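Local coordinates for protein CghA (Chaetomium globosum, PDB 6KBC) that is a mostly beta-stranded protein with N- and C-terminal calycin-clan domains that binds the ligand WK1 in a pocket, at residues S24-N29 with R228-M233; P35-K40 with A45-L50; Q347-K352 with W385-E390. All coordinates share one frame; numbering follows the deposited sequence.

Contact 1: residues S24-N29 with R228-M233; sequences SAVIPN and RSWLPM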
loop_
_atom_site.group_PDB
_atom_site.type_symbol
_atom_site.label_atom_id
_atom_site.label_comp_id
_atom_site.label_asym_id
_atom_site.label_seq_id
_atom_site.Cartn_x
_atom_site.Cartn_y
_atom_site.Cartn_z
ATOM N N SER A 24 -2.316 -20.276 -5.104
ATOM C CA SER A 24 -3.413 -20.385 -6.049
ATOM C C SER A 24 -3.397 -19.192 -7.006
ATOM O O SER A 24 -2.688 -18.202 -6.800
ATOM C CB SER A 24 -4.751 -20.481 -5.320
ATOM O OG SER A 24 -5.059 -19.272 -4.660
ATOM N N ALA A 25 -4.198 -19.295 -8.063
ATOM C CA ALA A 25 -4.095 -18.385 -9.189
ATOM C C ALA A 25 -4.821 -17.069 -8.922
ATOM O O ALA A 25 -5.669 -16.956 -8.030
ATOM C CB ALA A 25 -4.658 -19.033 -10.452
ATOM N N VAL A 26 -4.460 -16.055 -9.719
ATOM C CA VAL A 26 -5.231 -14.820 -9.746
ATOM C C VAL A 26 -6.645 -15.129 -10.197
ATOM O O VAL A 26 -6.859 -15.824 -11.199
ATOM C CB VAL A 26 -4.589 -13.789 -10.685
ATOM C CG1 VAL A 26 -5.458 -12.532 -10.749
ATOM C CG2 VAL A 26 -3.177 -13.451 -10.243
ATOM N N ILE A 27 -7.621 -14.595 -9.477
ATOM C CA ILE A 27 -9.022 -14.649 -9.877
ATOM C C ILE A 27 -9.361 -13.336 -10.558
ATOM O O ILE A 27 -9.314 -12.281 -9.900
ATOM C CB ILE A 27 -9.946 -14.902 -8.677
ATOM C CG1 ILE A 27 -9.490 -16.146 -7.913
ATOM C CG2 ILE A 27 -11.396 -14.998 -9.138
ATOM C CD1 ILE A 27 -10.099 -16.278 -6.528
ATOM N N PRO A 28 -9.705 -13.330 -11.843
ATOM C CA PRO A 28 -10.119 -12.086 -12.492
ATOM C C PRO A 28 -11.342 -11.483 -11.825
ATOM O O PRO A 28 -12.190 -12.186 -11.267
ATOM C CB PRO A 28 -10.431 -12.516 -13.929
ATOM C CG PRO A 28 -10.645 -13.988 -13.856
ATOM C CD PRO A 28 -9.754 -14.481 -12.759
ATOM N N ASN A 29 -11.416 -10.154 -11.893
ATOM C CA ASN A 29 -12.550 -9.375 -11.396
ATOM C C ASN A 29 -12.894 -9.710 -9.943
ATOM O O ASN A 29 -14.063 -9.806 -9.563
ATOM C CB ASN A 29 -13.773 -9.571 -12.283
ATOM C CG ASN A 29 -14.794 -8.486 -12.093
ATOM O OD1 ASN A 29 -14.447 -7.301 -11.940
ATOM N ND2 ASN A 29 -16.062 -8.871 -12.091
ATOM N N ARG A 228 -4.157 -5.151 -1.860
ATOM C CA ARG A 228 -3.999 -6.592 -1.718
ATOM C C ARG A 228 -2.792 -7.020 -2.526
ATOM O O ARG A 228 -2.660 -6.636 -3.691
ATOM C CB ARG A 228 -5.253 -7.331 -2.195
ATOM C CG ARG A 228 -5.118 -8.838 -2.295
ATOM C CD ARG A 228 -4.863 -9.502 -0.962
ATOM N NE ARG A 228 -5.104 -10.941 -1.079
ATOM C CZ ARG A 228 -4.229 -11.894 -0.763
ATOM N NH1 ARG A 228 -3.031 -11.593 -0.292
ATOM N NH2 ARG A 228 -4.566 -13.170 -0.912
ATOM N N SER A 229 -1.926 -7.816 -1.912
ATOM C CA SER A 229 -0.693 -8.229 -2.552
ATOM C C SER A 229 -0.372 -9.666 -2.179
ATOM O O SER A 229 -0.707 -10.136 -1.085
ATOM C CB SER A 229 0.469 -7.330 -2.147
ATOM O OG SER A 229 1.708 -7.803 -2.666
ATOM N N TRP A 230 0.288 -10.357 -3.102
ATOM C CA TRP A 230 0.945 -11.612 -2.759
ATOM C C TRP A 230 2.071 -11.873 -3.749
ATOM O O TRP A 230 1.974 -11.525 -4.927
ATOM C CB TRP A 230 -0.055 -12.774 -2.720
ATOM C CG TRP A 230 -0.600 -13.169 -4.051
ATOM C CD1 TRP A 230 -0.125 -14.149 -4.877
ATOM C CD2 TRP A 230 -1.751 -12.618 -4.703
ATOM N NE1 TRP A 230 -0.907 -14.231 -6.007
ATOM C CE2 TRP A 230 -1.906 -13.297 -5.926
ATOM C CE3 TRP A 230 -2.655 -11.603 -4.378
ATOM C CZ2 TRP A 230 -2.930 -12.998 -6.821
ATOM C CZ3 TRP A 230 -3.666 -11.312 -5.261
ATOM C CH2 TRP A 230 -3.799 -12.006 -6.468
ATOM N N LEU A 231 3.142 -12.481 -3.245
ATOM C CA LEU A 231 4.351 -12.797 -3.997
ATOM C C LEU A 231 4.833 -14.166 -3.541
ATOM O O LEU A 231 4.864 -14.428 -2.330
ATOM C CB LEU A 231 5.471 -11.785 -3.734
ATOM C CG LEU A 231 5.410 -10.421 -4.374
ATOM C CD1 LEU A 231 4.551 -9.504 -3.502
ATOM C CD2 LEU A 231 6.841 -9.906 -4.477
ATOM N N PRO A 232 5.238 -15.038 -4.463
ATOM C CA PRO A 232 5.819 -16.329 -4.066
ATOM C C PRO A 232 7.322 -16.292 -3.847
ATOM O O PRO A 232 7.912 -17.338 -3.566
ATOM C CB PRO A 232 5.474 -17.223 -5.263
ATOM C CG PRO A 232 5.509 -16.294 -6.421
ATOM C CD PRO A 232 5.007 -14.957 -5.915
ATOM N N MET A 233 7.911 -15.106 -4.009
ATOM C CA MET A 233 9.366 -14.903 -3.833
ATOM C C MET A 233 9.618 -13.756 -2.858
ATOM O O MET A 233 8.757 -12.915 -2.704
ATOM C CB MET A 233 10.057 -14.621 -5.169
ATOM C CG MET A 233 9.882 -13.213 -5.692
ATOM S SD MET A 233 8.275 -12.839 -6.356
ATOM C CE MET A 233 8.279 -13.669 -7.931
HETATM O O HOH W 1 -0.586 -16.469 -7.723
#
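A buried tryptophan and the loop of residues 24-29 share one water: it accepts the indole N-H of Trp230, 2.8 Å from NE1, and donates to the carbonyl oxygen of Ser24, 2.9 Å from that O. The water lies at the indole edge, in the ring plane, where the N-H points. Ser24 O itself stays 4.4 Å from Trp230 NE1, and no direct hydrogen bond links the two segments. Beyond the water, the contact is apolar. Val26 brings its CG2 branch to the benzo edge of the same ring, close to the ring plane and 3.5 Å from Trp230 CZ2, the two side chains crossing at about a right angle. With CG1 anti to the backbone N (chi1 177°), CG2 is left beside that N and turned to the ring. Residues 228-231 end a strand of the N-terminal, calycin-like half, running antiparallel between strands 46-54 and 181-200, and the loop of residues 24-29 is laid beside the indole. Other groups use the ring too: Tyr182 stacks on it and Lys36 makes a cation-pi contact. Within its own strand, Trp230 holds CE3 3.9 Å above the centre of the Arg228 guanidinium plane. The NE of that arginine is hydrogen-bonded to Asn32 O, further along the same loop.

Contact 2: residues P35-K40 with A45-L50; sequences PKWADK and AVETWL. With WK1 ((2S)-3-[(2S,4E)-4-[[(1R,2S,4aR,6S,8R,8aS)-2-[(E)-but-2-en-2-yl]-6,8-dimethyl-1,2,4a,5,6,7,8,8a-octahydronaphthalen-1-yl]-oxidanyl-methylidene]-3,5-bis(oxidanylidene)pyrrolidin-2-yl]-2-methyl-2-oxidanyl-propanoic acid), chain B.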
loop_
_atom_site.group_PDB
_atom_site.type_symbol
_atom_site.label_atom_id
_atom_site.label_comp_id
_atom_site.label_asym_id
_atom_site.label_seq_id
_atom_site.Cartn_x
_atom_site.Cartn_y
_atom_site.Cartn_z
ATOM N N PRO A 35 -6.562 -15.980 1.064
ATOM C CA PRO A 35 -5.125 -16.223 0.901
ATOM C C PRO A 35 -4.821 -17.159 -0.261
ATOM O O PRO A 35 -5.559 -18.110 -0.532
ATOM C CB PRO A 35 -4.718 -16.848 2.238
ATOM C CG PRO A 35 -5.719 -16.333 3.205
ATOM C CD PRO A 35 -7.004 -16.215 2.449
ATOM N N LYS A 36 -3.714 -16.869 -0.950
ATOM C CA LYS A 36 -3.259 -17.694 -2.059
ATOM C C LYS A 36 -2.464 -18.899 -1.586
ATOM O O LYS A 36 -2.297 -19.854 -2.353
ATOM C CB LYS A 36 -2.419 -16.851 -3.024
ATOM C CG LYS A 36 -3.212 -15.707 -3.657
ATOM C CD LYS A 36 -4.465 -16.219 -4.340
ATOM C CE LYS A 36 -5.248 -15.094 -4.959
ATOM N NZ LYS A 36 -6.515 -15.551 -5.603
ATOM N N TRP A 37 -1.956 -18.862 -0.357
ATOM C CA TRP A 37 -1.377 -20.022 0.319
ATOM C C TRP A 37 -2.339 -20.397 1.446
ATOM O O TRP A 37 -2.159 -20.016 2.602
ATOM C CB TRP A 37 0.037 -19.723 0.825
ATOM C CG TRP A 37 1.041 -19.723 -0.289
ATOM C CD1 TRP A 37 1.790 -20.783 -0.719
ATOM C CD2 TRP A 37 1.347 -18.633 -1.169
ATOM N NE1 TRP A 37 2.563 -20.411 -1.789
ATOM C CE2 TRP A 37 2.311 -19.097 -2.088
ATOM C CE3 TRP A 37 0.909 -17.304 -1.261
ATOM C CZ2 TRP A 37 2.850 -18.280 -3.086
ATOM C CZ3 TRP A 37 1.452 -16.486 -2.254
ATOM C CH2 TRP A 37 2.409 -16.981 -3.153
ATOM N N ALA A 38 -3.375 -21.162 1.087
ATOM C CA ALA A 38 -4.504 -21.380 1.993
ATOM C C ALA A 38 -4.141 -22.308 3.149
ATOM O O ALA A 38 -4.477 -22.030 4.305
ATOM C CB ALA A 38 -5.698 -21.930 1.214
ATOM N N ASP A 39 -3.455 -23.416 2.866
ATOM C CA ASP A 39 -3.237 -24.438 3.884
ATOM C C ASP A 39 -1.837 -24.395 4.484
ATOM O O ASP A 39 -1.692 -24.372 5.711
ATOM C CB ASP A 39 -3.521 -25.826 3.297
ATOM C CG ASP A 39 -4.997 -26.033 3.004
ATOM O OD1 ASP A 39 -5.817 -25.906 3.941
ATOM O OD2 ASP A 39 -5.346 -26.278 1.829
ATOM N N LYS A 40 -0.803 -24.398 3.648
ATOM C CA LYS A 40 0.574 -24.255 4.092
ATOM C C LYS A 40 1.148 -22.997 3.452
ATOM O O LYS A 40 0.813 -22.661 2.314
ATOM C CB LYS A 40 1.424 -25.475 3.695
ATOM C CG LYS A 40 1.252 -26.723 4.572
ATOM C CD LYS A 40 1.543 -26.515 6.054
ATOM C CE LYS A 40 1.580 -27.865 6.773
ATOM N NZ LYS A 40 0.865 -27.828 8.085
ATOM N N ALA A 45 7.063 -16.955 0.362
ATOM C CA ALA A 45 5.905 -16.184 -0.053
ATOM C C ALA A 45 5.586 -15.109 0.976
ATOM O O ALA A 45 5.969 -15.187 2.147
ATOM C CB ALA A 45 4.687 -17.083 -0.261
ATOM N N VAL A 46 4.887 -14.082 0.515
ATOM C CA VAL A 46 4.366 -13.044 1.392
ATOM C C VAL A 46 2.997 -12.645 0.878
ATOM O O VAL A 46 2.809 -12.447 -0.326
ATOM C CB VAL A 46 5.316 -11.835 1.500
ATOM C CG1 VAL A 46 5.502 -11.166 0.153
ATOM C CG2 VAL A 46 4.753 -10.827 2.498
ATOM N N GLU A 47 2.028 -12.594 1.784
ATOM C CA GLU A 47 0.699 -12.102 1.488
ATOM C C GLU A 47 0.458 -10.870 2.343
ATOM O O GLU A 47 0.864 -10.825 3.510
ATOM C CB GLU A 47 -0.364 -13.170 1.759
ATOM C CG GLU A 47 -0.137 -14.423 0.934
ATOM C CD GLU A 47 -1.420 -15.134 0.571
ATOM O OE1 GLU A 47 -1.607 -16.280 1.022
ATOM O OE2 GLU A 47 -2.219 -14.566 -0.191
ATOM N N THR A 48 -0.175 -9.865 1.745
ATOM C CA THR A 48 -0.380 -8.578 2.389
ATOM C C THR A 48 -1.807 -8.116 2.152
ATOM O O THR A 48 -2.299 -8.150 1.020
ATOM C CB THR A 48 0.609 -7.525 1.862
ATOM O OG1 THR A 48 1.938 -8.052 1.919
ATOM C CG2 THR A 48 0.534 -6.255 2.701
ATOM N N TRP A 49 -2.470 -7.709 3.231
ATOM C CA TRP A 49 -3.731 -6.986 3.181
ATOM C C TRP A 49 -3.482 -5.632 3.823
ATOM O O TRP A 49 -3.160 -5.563 5.013
ATOM C CB TRP A 49 -4.842 -7.734 3.930
ATOM C CG TRP A 49 -5.193 -9.077 3.345
ATOM C CD1 TRP A 49 -6.272 -9.374 2.558
ATOM C CD2 TRP A 49 -4.462 -10.294 3.500
ATOM N NE1 TRP A 49 -6.260 -10.705 2.226
ATOM C CE2 TRP A 49 -5.157 -11.291 2.788
ATOM C CE3 TRP A 49 -3.286 -10.639 4.172
ATOM C CZ2 TRP A 49 -4.712 -12.609 2.727
ATOM C CZ3 TRP A 49 -2.848 -11.950 4.111
ATOM C CH2 TRP A 49 -3.556 -12.915 3.391
ATOM N N LEU A 50 -3.608 -4.566 3.042
ATOM C CA LEU A 50 -3.291 -3.223 3.516
ATOM C C LEU A 50 -4.559 -2.392 3.631
ATOM O O LEU A 50 -5.390 -2.385 2.719
ATOM C CB LEU A 50 -2.303 -2.516 2.572
ATOM C CG LEU A 50 -1.908 -1.055 2.860
ATOM C CD1 LEU A 50 -0.474 -0.804 2.358
ATOM C CD2 LEU A 50 -2.882 -0.039 2.224
HETATM O O WK1 B . 7.550 -1.937 9.656
HETATM C C17 WK1 B . 6.728 -1.220 9.146
HETATM O O1 WK1 B . 5.888 -0.652 9.786
HETATM C C19 WK1 B . 6.734 -1.002 7.688
HETATM O O2 WK1 B . 7.825 -1.590 7.065
HETATM C C18 WK1 B . 6.856 0.466 7.419
HETATM C C20 WK1 B . 5.459 -1.653 7.229
HETATM C C22 WK1 B . 5.095 -1.213 5.870
HETATM N N WK1 B . 3.801 -1.607 5.347
HETATM C C21 WK1 B . 3.940 -2.048 4.101
HETATM O O5 WK1 B . 2.919 -2.446 3.379
HETATM C C23 WK1 B . 5.986 -1.566 4.788
HETATM O O4 WK1 B . 7.294 -1.414 4.788
HETATM C C24 WK1 B . 5.334 -2.073 3.630
HETATM C C16 WK1 B . 5.949 -2.478 2.371
HETATM O O3 WK1 B . 7.216 -2.362 2.268
HETATM C C9 WK1 B . 5.116 -2.870 1.224
HETATM C C8 WK1 B . 4.793 -1.472 0.625
HETATM C C12 WK1 B . 4.501 -0.318 1.561
HETATM C C13 WK1 B . 3.280 0.035 1.895
HETATM C C90 WK1 B . 3.025 1.172 2.825
HETATM C C14 WK1 B . 5.623 0.465 2.143
HETATM C C7 WK1 B . 5.890 -0.983 -0.272
HETATM C C6 WK1 B . 6.307 -1.756 -1.238
HETATM C C3 WK1 B . 5.864 -3.184 -1.201
HETATM C C4 WK1 B . 5.806 -3.759 0.199
HETATM C C5 WK1 B . 5.070 -5.081 0.102
HETATM C C11 WK1 B . 5.136 -5.803 1.411
HETATM C C2 WK1 B . 6.538 -4.120 -2.171
HETATM C C1 WK1 B . 5.589 -5.265 -2.332
HETATM C C10 WK1 B . 5.938 -6.230 -3.416
HETATM C C WK1 B . 5.537 -5.987 -1.020
HETATM O O HOH W 2 -1.031 -17.634 3.413
#
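Both oxygens of the Glu47 carboxylate are taken up by the loop that precedes its strand. The backbone N-H of Lys36 meets OE2 of Glu47 on the syn side at 2.8 Å, almost perfectly straight (179°), and the next amide, Trp37 N, reaches OE1 of Glu47 at 2.9 Å from above the carboxylate plane. Glu47 gets there with CG anti to its carbonyl carbon (chi1 -59°) and a bend at chi2, which also sets OE1 at the Trp37 ring edge, ring and carboxylate planes 74° apart. A water donates to the same OE1 and to Trp37 O, while Arg228 on the neighbouring strand forms a salt bridge with OE2. The side-chain amine of Lys36 is satisfied elsewhere: NZ is bonded to Asn32 OD1 and Ala25 O. The indole N-H groups of Trp37 and Trp49 go to Ile21 O and Leu33 O.

Apolar packing flanks this polar centre. Ala45 CB sits over the six-membered ring of Trp37, a CH-pi contact, and Pro35 CG touches Trp49 CZ2 at 3.9 Å. Further along, Thr48 and Leu50 touch WK1. With two amides, a water and an arginine around it, the buried Glu47 carboxylate is probably held ionised, tying the loop to strand 46-54.

Contact 3: residues Q347-K352 with W385-E390; sequences QAWWAK and WGMTGE. With WK1 ((2S)-3-[(2S,4E)-4-[[(1R,2S,4aR,6S,8R,8aS)-2-[(E)-but-2-en-2-yl]-6,8-dimethyl-1,2,4a,5,6,7,8,8a-octahydronaphthalen-1-yl]-oxidanyl-methylidene]-3,5-bis(oxidanylidene)pyrrolidin-2-yl]-2-methyl-2-oxidanyl-propanoic acid), chain B.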
loop_
_atom_site.group_PDB
_atom_site.type_symbol
_atom_site.label_atom_id
_atom_site.label_comp_id
_atom_site.label_asym_id
_atom_site.label_seq_id
_atom_site.Cartn_x
_atom_site.Cartn_y
_atom_site.Cartn_z
ATOM N N GLN A 347 5.741 15.643 6.245
ATOM C CA GLN A 347 5.967 15.159 7.594
ATOM C C GLN A 347 6.653 13.818 7.507
ATOM O O GLN A 347 6.181 12.930 6.792
ATOM C CB GLN A 347 4.654 15.014 8.395
ATOM C CG GLN A 347 4.909 14.546 9.820
ATOM C CD GLN A 347 3.633 14.328 10.629
ATOM O OE1 GLN A 347 2.522 14.635 10.179
ATOM N NE2 GLN A 347 3.796 13.778 11.829
ATOM N N ALA A 348 7.740 13.673 8.256
ATOM C CA ALA A 348 8.441 12.401 8.358
ATOM C C ALA A 348 7.622 11.453 9.219
ATOM O O ALA A 348 7.429 11.694 10.411
ATOM C CB ALA A 348 9.826 12.608 8.964
ATOM N N TRP A 349 7.148 10.374 8.619
ATOM C CA TRP A 349 6.223 9.473 9.286
ATOM C C TRP A 349 6.961 8.304 9.930
ATOM O O TRP A 349 6.858 8.077 11.140
ATOM C CB TRP A 349 5.204 9.001 8.249
ATOM C CG TRP A 349 4.061 8.181 8.771
ATOM C CD1 TRP A 349 3.896 7.678 10.031
ATOM C CD2 TRP A 349 2.937 7.746 8.011
ATOM N NE1 TRP A 349 2.712 6.966 10.104
ATOM C CE2 TRP A 349 2.109 6.990 8.874
ATOM C CE3 TRP A 349 2.543 7.923 6.681
ATOM C CZ2 TRP A 349 0.919 6.415 8.448
ATOM C CZ3 TRP A 349 1.352 7.344 6.257
ATOM C CH2 TRP A 349 0.563 6.598 7.137
ATOM N N TRP A 350 7.701 7.546 9.126
ATOM C CA TRP A 350 8.577 6.508 9.634
ATOM C C TRP A 350 9.866 6.549 8.833
ATOM O O TRP A 350 9.924 7.119 7.742
ATOM C CB TRP A 350 7.914 5.115 9.582
ATOM C CG TRP A 350 7.777 4.516 8.210
ATOM C CD1 TRP A 350 8.747 3.872 7.481
ATOM C CD2 TRP A 350 6.587 4.468 7.423
ATOM N NE1 TRP A 350 8.228 3.438 6.283
ATOM C CE2 TRP A 350 6.907 3.797 6.219
ATOM C CE3 TRP A 350 5.277 4.929 7.617
ATOM C CZ2 TRP A 350 5.972 3.585 5.216
ATOM C CZ3 TRP A 350 4.344 4.715 6.611
ATOM C CH2 TRP A 350 4.699 4.048 5.425
ATOM N N ALA A 351 10.911 5.973 9.410
ATOM C CA ALA A 351 12.212 5.906 8.749
ATOM C C ALA A 351 12.989 4.802 9.428
ATOM O O ALA A 351 13.255 4.889 10.631
ATOM C CB ALA A 351 12.960 7.233 8.844
ATOM N N LYS A 352 13.313 3.753 8.685
ATOM C CA LYS A 352 14.092 2.676 9.260
ATOM C C LYS A 352 15.075 2.146 8.228
ATOM O O LYS A 352 14.783 2.149 7.022
ATOM C CB LYS A 352 13.189 1.545 9.766
ATOM C CG LYS A 352 12.401 0.849 8.699
ATOM C CD LYS A 352 11.559 -0.272 9.315
ATOM C CE LYS A 352 10.771 -0.990 8.240
ATOM N NZ LYS A 352 9.926 -2.101 8.775
ATOM N N TRP A 385 -3.205 16.209 -0.423
ATOM C CA TRP A 385 -2.420 15.523 0.584
ATOM C C TRP A 385 -2.399 14.041 0.256
ATOM O O TRP A 385 -3.294 13.513 -0.405
ATOM C CB TRP A 385 -3.013 15.760 1.977
ATOM C CG TRP A 385 -2.920 17.183 2.322
ATOM C CD1 TRP A 385 -3.877 18.152 2.151
ATOM C CD2 TRP A 385 -1.773 17.830 2.835
ATOM N NE1 TRP A 385 -3.386 19.370 2.557
ATOM C CE2 TRP A 385 -2.092 19.200 2.979
ATOM C CE3 TRP A 385 -0.495 17.385 3.191
ATOM C CZ2 TRP A 385 -1.181 20.125 3.473
ATOM C CZ3 TRP A 385 0.404 18.304 3.698
ATOM C CH2 TRP A 385 0.059 19.662 3.823
ATOM N N GLY A 386 -1.374 13.371 0.742
ATOM C CA GLY A 386 -1.273 11.952 0.497
ATOM C C GLY A 386 -0.198 11.357 1.366
ATOM O O GLY A 386 0.343 12.013 2.259
ATOM N N MET A 387 0.104 10.097 1.105
ATOM C CA MET A 387 1.191 9.464 1.816
ATOM C C MET A 387 2.065 8.769 0.792
ATOM O O MET A 387 1.596 8.384 -0.284
ATOM C CB MET A 387 0.687 8.454 2.846
ATOM C CG MET A 387 -0.170 7.385 2.261
ATOM S SD MET A 387 -0.757 6.223 3.511
ATOM C CE MET A 387 -1.838 7.302 4.487
ATOM N N THR A 388 3.349 8.640 1.114
ATOM C CA THR A 388 4.242 7.827 0.316
ATOM C C THR A 388 4.999 6.885 1.235
ATOM O O THR A 388 5.274 7.198 2.397
ATOM C CB THR A 388 5.269 8.657 -0.526
ATOM O OG1 THR A 388 6.123 9.400 0.344
ATOM C CG2 THR A 388 4.567 9.603 -1.498
ATOM N N GLY A 389 5.296 5.709 0.702
ATOM C CA GLY A 389 6.188 4.777 1.343
ATOM C C GLY A 389 7.308 4.566 0.354
ATOM O O GLY A 389 7.057 4.130 -0.772
ATOM N N GLU A 390 8.536 4.896 0.748
ATOM C CA GLU A 390 9.664 4.985 -0.178
ATOM C C GLU A 390 10.722 4.024 0.331
ATOM O O GLU A 390 11.379 4.305 1.337
ATOM C CB GLU A 390 10.182 6.422 -0.263
ATOM C CG GLU A 390 9.026 7.406 -0.504
ATOM C CD GLU A 390 9.480 8.842 -0.632
ATOM O OE1 GLU A 390 8.593 9.707 -0.733
ATOM O OE2 GLU A 390 10.706 9.108 -0.650
HETATM O O WK1 B . 7.550 -1.937 9.656
HETATM C C17 WK1 B . 6.728 -1.220 9.146
HETATM O O1 WK1 B . 5.888 -0.652 9.786
HETATM C C19 WK1 B . 6.734 -1.002 7.688
HETATM O O2 WK1 B . 7.825 -1.590 7.065
HETATM C C18 WK1 B . 6.856 0.466 7.419
HETATM C C20 WK1 B . 5.459 -1.653 7.229
HETATM C C22 WK1 B . 5.095 -1.213 5.870
HETATM N N WK1 B . 3.801 -1.607 5.347
HETATM C C21 WK1 B . 3.940 -2.048 4.101
HETATM O O5 WK1 B . 2.919 -2.446 3.379
HETATM C C23 WK1 B . 5.986 -1.566 4.788
HETATM O O4 WK1 B . 7.294 -1.414 4.788
HETATM C C24 WK1 B . 5.334 -2.073 3.630
HETATM C C16 WK1 B . 5.949 -2.478 2.371
HETATM O O3 WK1 B . 7.216 -2.362 2.268
HETATM C C9 WK1 B . 5.116 -2.870 1.224
HETATM C C8 WK1 B . 4.793 -1.472 0.625
HETATM C C12 WK1 B . 4.501 -0.318 1.561
HETATM C C13 WK1 B . 3.280 0.035 1.895
HETATM C C90 WK1 B . 3.025 1.172 2.825
HETATM C C14 WK1 B . 5.623 0.465 2.143
HETATM C C7 WK1 B . 5.890 -0.983 -0.272
HETATM C C6 WK1 B . 6.307 -1.756 -1.238
HETATM C C3 WK1 B . 5.864 -3.184 -1.201
HETATM C C4 WK1 B . 5.806 -3.759 0.199
HETATM C C5 WK1 B . 5.070 -5.081 0.102
HETATM C C11 WK1 B . 5.136 -5.803 1.411
HETATM C C2 WK1 B . 6.538 -4.120 -2.171
HETATM C C1 WK1 B . 5.589 -5.265 -2.332
HETATM C C10 WK1 B . 5.938 -6.230 -3.416
HETATM C C WK1 B . 5.537 -5.987 -1.020
#
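Met387 lies along the outer edge of the Trp349 indole, touching it with CB, SD and CE. CB comes first, in the plane of the ring and 3.6 Å from Trp349 CZ3. CG only bridges, standing back from the ring, and SD again meets Trp349 CZ3 at 3.6 Å, a Met-aromatic contact at the ring edge, with the sulfur 83° off the ring normal. A bend at the last torsion (chi3 66°) brings CE to the same edge, 3.6 Å from Trp349 CH2. Away from the indole, Met387 packs on Ala61, Asp52 and Met54 of the N-terminal half, while Trp349 touches Ala61 and Thr63.

The strands of the two segments run nearly parallel, their axes 9.0 Å apart, because strand 363-375 lies between them and pairs antiparallel with each. On the first, Trp349 and Trp350 both face Gly366, a classic beta bulge, consistent with the consecutive indoles meeting: CZ3 of Trp350 stands 3.6 Å above the centre of the Trp349 ring. The Trp350 ring also passes Gly389, whose CA is 4.1 Å from Trp350 CZ2, and lays one face over C18 of WK1, offset toward the rim, with NE1 bonded to Asn364 OD1. Two residues on, the extended side chain of Lys352 carries NZ to the same ligand, donating to WK1 O2 at 2.8 Å and to WK1 O at an unusually short, doubtful 2.5 Å.

Contacts 1 and 2 are close neighbours in the N-terminal half, their centres 9 Å apart, and join the adjacent antiparallel strands 223-231 and 46-54 to the long loop between strands 6-10 and 46-54. Along the chain, contact 2 is nested inside the span closed by contact 1. Contact 3 follows in series, in the C-terminal half, within the sheet holding strands 348-353, 363-375 and 382-392. Its centre is about 26 Å from that of contact 1 and 25 Å from that of contact 2, across the centre of the chain. Contacts 2 and 3 both touch WK1, so the ligand pocket is built by both halves of the protein.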